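Local coordinates for hydroxyethylphosphonate dioxygenase (Streptomyces albus, PDB 6B9R), which probably uses iron and molecular oxygen to cleave the carbon-carbon bond of 2-hydroxyethylphosphonate, giving hydroxymethylphosphonate, at residues T331-D336 and T342-V347. Residues are numbered along the deposited sequence; the frame is centred on the assembly and turned at random.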
ATOM      1  N   THR A 331      27.014 -12.104   1.130  1.00 15.02           N
ATOM      2  CA  THR A 331      26.517 -13.175   1.981  1.00 16.30           C
ATOM      3  C   THR A 331      25.053 -12.884   2.282  1.00 21.49           C
ATOM      4  O   THR A 331      24.716 -11.773   2.709  1.00 17.22           O
ATOM      5  CB  THR A 331      27.319 -13.279   3.282  1.00 16.31           C
ATOM      6  OG1 THR A 331      28.704 -13.521   2.986  1.00 18.79           O
ATOM      7  CG2 THR A 331      26.804 -14.434   4.139  1.00 17.36           C
ATOM      8  N   GLN A 332      24.186 -13.868   2.044  1.00 17.35           N
ATOM      9  CA  GLN A 332      22.748 -13.688   2.240  1.00 18.40           C
ATOM     10  C   GLN A 332      22.397 -13.868   3.713  1.00 15.86           C
ATOM     11  O   GLN A 332      22.697 -14.912   4.306  1.00 22.66           O
ATOM     12  CB  GLN A 332      21.968 -14.677   1.371  1.00 23.09           C
ATOM     13  CG  GLN A 332      20.451 -14.711   1.631  1.00 26.51           C
ATOM     14  CD  GLN A 332      19.761 -15.900   0.954  1.00 35.95           C
ATOM     15  OE1 GLN A 332      20.045 -16.225  -0.200  1.00 33.54           O
ATOM     16  NE2 GLN A 332      18.860 -16.562   1.684  1.00 33.01           N
ATOM     17  N   LEU A 333      21.776 -12.849   4.308  1.00 14.31           N
ATOM     18  CA  LEU A 333      21.418 -12.888   5.711  1.00 13.58           C
ATOM     19  C   LEU A 333      19.927 -13.205   5.842  1.00 14.78           C
ATOM     20  O   LEU A 333      19.245 -13.520   4.860  1.00 16.59           O
ATOM     21  CB  LEU A 333      21.826 -11.572   6.390  1.00 15.39           C
ATOM     22  CG  LEU A 333      23.266 -11.145   6.064  1.00 14.28           C
ATOM     23  CD1 LEU A 333      23.578  -9.763   6.653  1.00 16.24           C
ATOM     24  CD2 LEU A 333      24.257 -12.206   6.563  1.00 15.78           C
ATOM     25  N   ALA A 334      19.413 -13.141   7.067  1.00 15.98           N
ATOM     26  CA  ALA A 334      18.080 -13.667   7.340  1.00 16.19           C
ATOM     27  C   ALA A 334      17.005 -12.853   6.630  1.00 17.27           C
ATOM     28  O   ALA A 334      17.070 -11.623   6.575  1.00 15.69           O
ATOM     29  CB  ALA A 334      17.818 -13.662   8.848  1.00 13.72           C
ATOM     30  N   GLY A 335      15.998 -13.543   6.115  1.00 17.54           N
ATOM     31  CA  GLY A 335      14.832 -12.876   5.584  1.00 20.39           C
ATOM     32  C   GLY A 335      13.668 -13.829   5.642  1.00 21.47           C
ATOM     33  O   GLY A 335      13.711 -14.843   6.335  1.00 21.07           O
ATOM     34  N   ASP A 336      12.621 -13.523   4.871  1.00 19.14           N
ATOM     35  CA  ASP A 336      11.426 -14.368   4.887  1.00 21.83           C
ATOM     36  C   ASP A 336      10.594 -14.091   3.647  1.00 17.21           C
ATOM     37  O   ASP A 336      10.499 -12.925   3.229  1.00 16.39           O
ATOM     38  CB  ASP A 336      10.586 -14.134   6.141  1.00 20.74           C
ATOM     39  CG  ASP A 336       9.538 -15.230   6.342  1.00 24.38           C
ATOM     40  OD1 ASP A 336       9.920 -16.320   6.815  1.00 25.60           O
ATOM     41  OD2 ASP A 336       8.355 -14.993   6.034  1.00 21.81           O
ATOM     42  N   THR A 342      12.434  -7.671   1.006  1.00 16.15           N
ATOM     43  CA  THR A 342      13.486  -7.443   1.983  1.00 15.12           C
ATOM     44  C   THR A 342      14.685  -8.300   1.598  1.00 17.20           C
ATOM     45  O   THR A 342      14.573  -9.528   1.530  1.00 15.82           O
ATOM     46  CB  THR A 342      13.011  -7.762   3.400  1.00 17.04           C
ATOM     47  OG1 THR A 342      12.024  -6.801   3.791  1.00 16.75           O
ATOM     48  CG2 THR A 342      14.177  -7.685   4.375  1.00 14.55           C
ATOM     49  N   THR A 343      15.814  -7.651   1.319  1.00 12.98           N
ATOM     50  CA  THR A 343      17.086  -8.325   1.057  1.00 14.52           C
ATOM     51  C   THR A 343      18.079  -7.865   2.106  1.00 14.68           C
ATOM     52  O   THR A 343      18.285  -6.660   2.276  1.00 14.49           O
ATOM     53  CB  THR A 343      17.640  -7.987  -0.334  1.00 15.22           C
ATOM     54  OG1 THR A 343      16.677  -8.309  -1.337  1.00 17.33           O
ATOM     55  CG2 THR A 343      18.953  -8.755  -0.613  1.00 19.86           C
ATOM     56  N   SER A 344      18.699  -8.815   2.798  1.00 13.59           N
ATOM     57  CA  SER A 344      19.719  -8.508   3.785  1.00 16.75           C
ATOM     58  C   SER A 344      21.029  -9.151   3.345  1.00 19.00           C
ATOM     59  O   SER A 344      21.059 -10.340   2.994  1.00 15.61           O
ATOM     60  CB  SER A 344      19.283  -9.002   5.166  1.00 19.02           C
ATOM     61  OG  SER A 344      18.989 -10.386   5.115  1.00 17.75           O
ATOM     62  N   LEU A 345      22.105  -8.365   3.352  1.00 14.24           N
ATOM     63  CA  LEU A 345      23.391  -8.823   2.848  1.00 14.11           C
ATOM     64  C   LEU A 345      24.544  -8.330   3.705  1.00 14.99           C
ATOM     65  O   LEU A 345      24.558  -7.181   4.153  1.00 16.52           O
ATOM     66  CB  LEU A 345      23.636  -8.345   1.413  1.00 18.27           C
ATOM     67  CG  LEU A 345      22.644  -8.847   0.364  1.00 20.28           C
ATOM     68  CD1 LEU A 345      22.798  -8.043  -0.933  1.00 20.71           C
ATOM     69  CD2 LEU A 345      22.856 -10.322   0.112  1.00 20.99           C
ATOM     70  N   ALA A 346      25.529  -9.207   3.904  1.00 13.60           N
ATOM     71  CA  ALA A 346      26.865  -8.770   4.269  1.00 18.16           C
ATOM     72  C   ALA A 346      27.637  -8.591   2.969  1.00 21.96           C
ATOM     73  O   ALA A 346      27.613  -9.471   2.103  1.00 22.22           O
ATOM     74  CB  ALA A 346      27.560  -9.789   5.184  1.00 17.16           C
ATOM     75  N   VAL A 347      28.290  -7.444   2.816  1.00 18.15           N
ATOM     76  CA  VAL A 347      28.955  -7.085   1.570  1.00 14.11           C
ATOM     77  C   VAL A 347      30.432  -6.898   1.856  1.00 17.64           C
ATOM     78  O   VAL A 347      30.816  -5.964   2.570  1.00 18.65           O
ATOM     79  CB  VAL A 347      28.367  -5.805   0.957  1.00 15.28           C
ATOM     80  CG1 VAL A 347      29.059  -5.500  -0.379  1.00 17.11           C
ATOM     81  CG2 VAL A 347      26.849  -5.928   0.804  1.00 15.80           C
TER
HETATM   82  O   HOH W   1      17.802 -11.660   2.668  1.00 23.55           O
HETATM   83  O   HOH W   2      12.947 -11.696   2.387  1.00 23.48           O
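Thr-331 and Ala-346 form an antiparallel hydrogen-bonded pair, Thr-331 N to Ala-346 O and Ala-346 N to Thr-331 O both at 2.9 Å, in a beta hairpin. Thr-331 O also takes a CA-H...O contact from Leu-345 CA at 3.2 Å. A third backbone bond, Leu-333 N to Ser-344 O, is nearly straight at its hydrogen (171°), yet the donor stands above the carbonyl plane. Beyond it the two chains diverge, and water 1 bridges Leu-333 O and Ser-344 N, while water 2 links Asp-336 N to Thr-342 O. Ser-344 reaches across this opening: with chi1 at 56°, OG sits between its own N and carbonyl carbon and donates to Ala-334 O at 2.7 Å, approaching from above the carbonyl plane. Ser-344 OG also lies 3.3 Å from Leu-333 CB. Leu-333 lays CD1 over the partner backbone, 3.4 Å from Ala-346 N, and meets Ala-346 CB more loosely. Leu-333 and Ser-344 also touch Phe-154 of strand 152-158, so the hairpin packs against the other antiparallel sheet, consistent with this family's cupin fold. On the other face, Leu-345 directs CD2 to within 4.0 Å of Gln-332 CA; Leu-345 also packs on Trp-318 and on Leu-250 of the second subunit. An alanine in place of Ser-344 would lose the hydroxyl and is likely to leave Ala-334 O without this donor, the diverging chains then being linked here mainly through water. Regular backbone pairing thus gives way to a serine hydroxyl and two waters, which keep the separating chains joined by polar bonds inside a buried contact.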